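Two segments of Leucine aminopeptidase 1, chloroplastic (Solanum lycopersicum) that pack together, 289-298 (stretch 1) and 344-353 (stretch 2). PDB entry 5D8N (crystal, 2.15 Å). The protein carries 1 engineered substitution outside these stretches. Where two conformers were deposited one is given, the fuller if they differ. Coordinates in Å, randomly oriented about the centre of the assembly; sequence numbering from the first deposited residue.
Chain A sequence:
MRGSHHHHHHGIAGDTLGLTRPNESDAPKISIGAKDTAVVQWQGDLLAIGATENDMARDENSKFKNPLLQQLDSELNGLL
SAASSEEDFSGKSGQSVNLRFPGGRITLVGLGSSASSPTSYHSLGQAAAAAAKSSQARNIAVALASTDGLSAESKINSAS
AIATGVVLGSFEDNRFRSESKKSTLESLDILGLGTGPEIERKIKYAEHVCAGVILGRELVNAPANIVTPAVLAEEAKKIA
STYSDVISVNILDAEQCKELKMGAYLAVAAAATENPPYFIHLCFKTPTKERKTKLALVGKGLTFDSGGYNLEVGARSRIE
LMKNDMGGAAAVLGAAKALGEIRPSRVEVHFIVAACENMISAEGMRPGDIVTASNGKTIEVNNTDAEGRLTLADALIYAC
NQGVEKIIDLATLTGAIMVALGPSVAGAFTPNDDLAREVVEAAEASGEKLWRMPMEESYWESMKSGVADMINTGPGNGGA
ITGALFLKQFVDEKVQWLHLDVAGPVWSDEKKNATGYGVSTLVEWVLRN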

# COMPACT_ATOMS: atom_id res chain seq x y z
N LYS A 289 23.29 44.77 -35.93
CA LYS A 289 22.42 45.73 -35.25
C LYS A 289 21.02 45.86 -35.86
O LYS A 289 20.25 46.70 -35.44
CB LYS A 289 23.11 47.10 -35.18
CG LYS A 289 24.21 47.21 -34.14
CD LYS A 289 24.94 48.54 -34.25
CE LYS A 289 24.02 49.72 -33.99
NZ LYS A 289 24.73 51.03 -33.92
N GLU A 290 20.61 44.91 -36.70
CA GLU A 290 19.21 44.80 -37.05
C GLU A 290 18.32 44.52 -35.82
O GLU A 290 18.84 44.21 -34.74
CB GLU A 290 19.02 43.72 -38.13
CG GLU A 290 18.95 42.27 -37.64
CD GLU A 290 20.26 41.71 -37.08
OE1 GLU A 290 21.32 42.36 -37.17
OE2 GLU A 290 20.24 40.59 -36.53
N ARG A 291 17.02 44.74 -35.97
CA ARG A 291 16.03 44.44 -34.93
C ARG A 291 16.03 42.94 -34.62
O ARG A 291 15.98 42.10 -35.53
CB ARG A 291 14.61 44.87 -35.33
CG ARG A 291 14.10 46.10 -34.59
CD ARG A 291 13.52 45.79 -33.21
NE ARG A 291 12.27 45.04 -33.29
CZ ARG A 291 11.88 44.12 -32.41
NH1 ARG A 291 12.63 43.82 -31.36
NH2 ARG A 291 10.73 43.48 -32.59
N LYS A 292 16.09 42.62 -33.33
CA LYS A 292 16.05 41.25 -32.86
C LYS A 292 14.82 40.98 -31.99
O LYS A 292 14.49 41.77 -31.10
CB LYS A 292 17.35 40.90 -32.14
CG LYS A 292 18.58 41.04 -33.03
CD LYS A 292 19.85 40.83 -32.24
CE LYS A 292 21.11 41.17 -33.03
NZ LYS A 292 21.43 40.20 -34.12
N THR A 293 14.15 39.86 -32.24
CA THR A 293 13.10 39.35 -31.37
C THR A 293 13.74 38.72 -30.13
O THR A 293 14.67 37.93 -30.26
CB THR A 293 12.28 38.28 -32.11
OG1 THR A 293 11.67 38.88 -33.25
CG2 THR A 293 11.16 37.72 -31.25
N LYS A 294 13.27 39.08 -28.94
CA LYS A 294 13.86 38.63 -27.68
C LYS A 294 13.09 37.44 -27.11
O LYS A 294 11.89 37.53 -26.81
CB LYS A 294 13.90 39.76 -26.66
CG LYS A 294 14.84 40.89 -27.08
CD LYS A 294 14.85 42.07 -26.12
CE LYS A 294 15.52 41.67 -24.80
NZ LYS A 294 15.54 42.76 -23.78
N LEU A 295 13.79 36.32 -27.01
CA LEU A 295 13.19 35.05 -26.57
C LEU A 295 13.94 34.53 -25.36
O LEU A 295 15.16 34.72 -25.25
CB LEU A 295 13.25 34.03 -27.71
CG LEU A 295 12.78 34.50 -29.09
CD1 LEU A 295 13.12 33.45 -30.13
CD2 LEU A 295 11.28 34.77 -29.09
N ALA A 296 13.26 33.77 -24.51
CA ALA A 296 13.91 32.97 -23.49
C ALA A 296 13.53 31.49 -23.55
O ALA A 296 12.37 31.12 -23.71
CB ALA A 296 13.62 33.51 -22.09
N LEU A 297 14.50 30.67 -23.18
CA LEU A 297 14.31 29.24 -23.03
C LEU A 297 14.74 28.91 -21.61
O LEU A 297 15.91 29.10 -21.26
CB LEU A 297 15.18 28.48 -24.03
CG LEU A 297 14.89 28.78 -25.50
CD1 LEU A 297 15.87 28.05 -26.39
CD2 LEU A 297 13.47 28.32 -25.81
N VAL A 298 13.79 28.45 -20.80
CA VAL A 298 14.01 28.13 -19.40
C VAL A 298 13.91 26.62 -19.17
O VAL A 298 12.93 25.99 -19.57
CB VAL A 298 12.96 28.83 -18.54
CG1 VAL A 298 13.14 28.44 -17.08
CG2 VAL A 298 13.10 30.33 -18.71
N PRO A 344 21.81 32.30 -35.94
CA PRO A 344 20.75 33.07 -36.57
C PRO A 344 20.81 34.56 -36.24
O PRO A 344 21.11 34.95 -35.11
CB PRO A 344 19.48 32.45 -36.00
CG PRO A 344 19.92 31.86 -34.70
CD PRO A 344 21.32 31.36 -34.93
N SER A 345 20.45 35.39 -37.21
CA SER A 345 20.29 36.82 -36.97
C SER A 345 18.84 37.05 -36.60
O SER A 345 18.01 36.13 -36.63
CB SER A 345 20.67 37.62 -38.23
OG SER A 345 19.81 37.25 -39.31
N ARG A 346 18.52 38.28 -36.22
CA ARG A 346 17.14 38.69 -35.95
C ARG A 346 16.57 38.10 -34.66
O ARG A 346 15.41 38.34 -34.35
CB ARG A 346 16.21 38.39 -37.14
CG ARG A 346 16.60 39.09 -38.44
CD ARG A 346 15.92 38.46 -39.66
NE ARG A 346 14.54 38.03 -39.42
CZ ARG A 346 14.07 36.79 -39.59
NH1 ARG A 346 14.86 35.82 -40.03
NH2 ARG A 346 12.81 36.52 -39.30
N VAL A 347 17.39 37.41 -33.86
CA VAL A 347 16.94 36.88 -32.56
C VAL A 347 17.98 37.11 -31.47
O VAL A 347 19.20 37.02 -31.67
CB VAL A 347 16.58 35.37 -32.57
CG1 VAL A 347 15.35 35.08 -33.41
CG2 VAL A 347 17.75 34.54 -33.08
N GLU A 348 17.46 37.37 -30.29
CA GLU A 348 18.26 37.37 -29.08
C GLU A 348 17.64 36.31 -28.18
O GLU A 348 16.45 36.37 -27.91
CB GLU A 348 18.24 38.75 -28.41
CG GLU A 348 18.93 38.84 -27.06
CD GLU A 348 18.79 40.22 -26.42
OE1 GLU A 348 19.07 41.24 -27.08
OE2 GLU A 348 18.47 40.30 -25.22
N VAL A 349 18.43 35.32 -27.77
CA VAL A 349 17.88 34.19 -27.02
C VAL A 349 18.58 34.06 -25.68
O VAL A 349 19.81 33.88 -25.60
CB VAL A 349 18.05 32.85 -27.76
CG1 VAL A 349 17.34 31.73 -27.02
CG2 VAL A 349 17.44 32.93 -29.15
N HIS A 350 17.77 34.08 -24.63
CA HIS A 350 18.28 33.86 -23.28
C HIS A 350 18.02 32.43 -22.83
O HIS A 350 16.91 31.90 -23.02
CB HIS A 350 17.58 34.83 -22.33
CG HIS A 350 17.87 36.26 -22.65
ND1 HIS A 350 18.80 37.00 -21.96
CD2 HIS A 350 17.35 37.09 -23.58
CE1 HIS A 350 18.90 38.20 -22.50
NE2 HIS A 350 17.98 38.30 -23.44
N PHE A 351 19.08 31.75 -22.42
CA PHE A 351 18.98 30.38 -21.93
C PHE A 351 19.18 30.38 -20.42
O PHE A 351 20.22 30.82 -19.92
CB PHE A 351 20.04 29.49 -22.58
CG PHE A 351 20.12 29.57 -24.07
CD1 PHE A 351 20.75 30.65 -24.69
CD2 PHE A 351 19.52 28.62 -24.86
CE1 PHE A 351 20.85 30.69 -26.07
CE2 PHE A 351 19.52 28.71 -26.24
CZ PHE A 351 20.19 29.74 -26.85
N ILE A 352 18.16 29.94 -19.68
CA ILE A 352 18.13 30.11 -18.23
C ILE A 352 17.84 28.81 -17.49
O ILE A 352 16.89 28.12 -17.82
CB ILE A 352 17.08 31.17 -17.88
CG1 ILE A 352 17.54 32.54 -18.39
CG2 ILE A 352 16.84 31.23 -16.39
CD1 ILE A 352 16.42 33.53 -18.56
N VAL A 353 18.75 28.43 -16.59
CA VAL A 353 18.61 27.24 -15.77
C VAL A 353 18.98 27.53 -14.32
O VAL A 353 20.12 27.90 -14.02
CB VAL A 353 19.53 26.11 -16.26
CG1 VAL A 353 19.41 24.91 -15.33
CG2 VAL A 353 19.15 25.68 -17.67
O HOH W 1 21.04 37.30 -33.71

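The two stretches meet as neighbouring parallel strands, 293-298 and 347-353, whose axes diverge by only 20° and approach to 4.5 Å. Register follows from the CA pairs: Lys-294 CA lies 4.8 Å from Glu-348 CA, Ala-296 CA 4.5 Å from His-350 CA, and Leu-297 CA 4.9 Å from Phe-351 CA. Such spacing belongs to backbones joined edge to edge, so the fit of side chains must be read separately on each face of the sheet.

The joint itself is a ladder of six backbone hydrogen bonds. Thr-293 N donates to Arg-346 O at 2.9 Å, and Glu-348 N returns a bond to Thr-293 O at 2.8 Å; the latter is nearly linear, with an N-H...O angle of 175°. Leu-295 repeats the pattern, its N 2.8 Å from Glu-348 O and its O 2.8 Å from His-350 N. Leu-297 completes it through N to His-350 O at 2.7 Å and O to Ile-352 N at 2.9 Å. Thus the odd-numbered residues of the first strand each bond to the residues flanking their partner, as parallel pairing requires. CA-H...O contacts fill in between the rungs, the shortest from Ala-296 CA to His-350 O at 3.2 Å.

On the face carrying Leu-295, Leu-297, Val-347, Val-349 and Phe-351, the leucine methyls lie against the side chains of the second strand. Leu-295 CD1 rests over the shallow groove between two valines, 4.3 Å from Val-347 CG1 and 4.5 Å from Val-349 CG2, itself outside the groove. One step along, Leu-297 CD1 lies against both Val-349 and the aromatic ring, 4.0 Å from Val-349 CG1 and 3.7 Å from Phe-351 CE2, two atoms that are themselves in contact and lie to one side of it. Val-349 therefore touches both leucines, offering a different methyl to each. Both leucines adopt the same m,t rotamer, and the opposing stretch covers 70 Å² of Leu-295 and 74 Å² of Leu-297.

The other face begins with polar groups and ends in apolar ones. Lys-294 CE comes within 3.3 Å of Glu-348 OE2, but Lys-294 NZ remains 4.1 Å from Glu-348 OE2, too far for a salt bridge. That carboxylate oxygen instead accepts a hydrogen bond from His-350 NE2, 2.7 Å from Glu-348 OE2. Opposite the imidazole-bearing residue stands the small Ala-296, whose CB is 4.2 Å from His-350 CB. Farther along, Val-298 CG2 packs 4.2 Å from Ile-352 CB.

Before the strands begin, Glu-290 bends toward the second stretch. Its OE2 accepts a hydrogen bond from Arg-346 N (2.9 Å, 156°) and forms a salt bridge with Lys-292 NZ at 2.7 Å, tying the two loops together through one oxygen. A water extends this network: it accepts from Lys-292 NZ at 3.0 Å and donates to Pro-344 O at 2.7 Å and Val-347 O at 2.8 Å. Arg-346, with a positive phi of 71°, directs its CA-to-CB bond away overall, although CB still touches the first stretch. Altogether the contact buries 766 Å², summed over both sides.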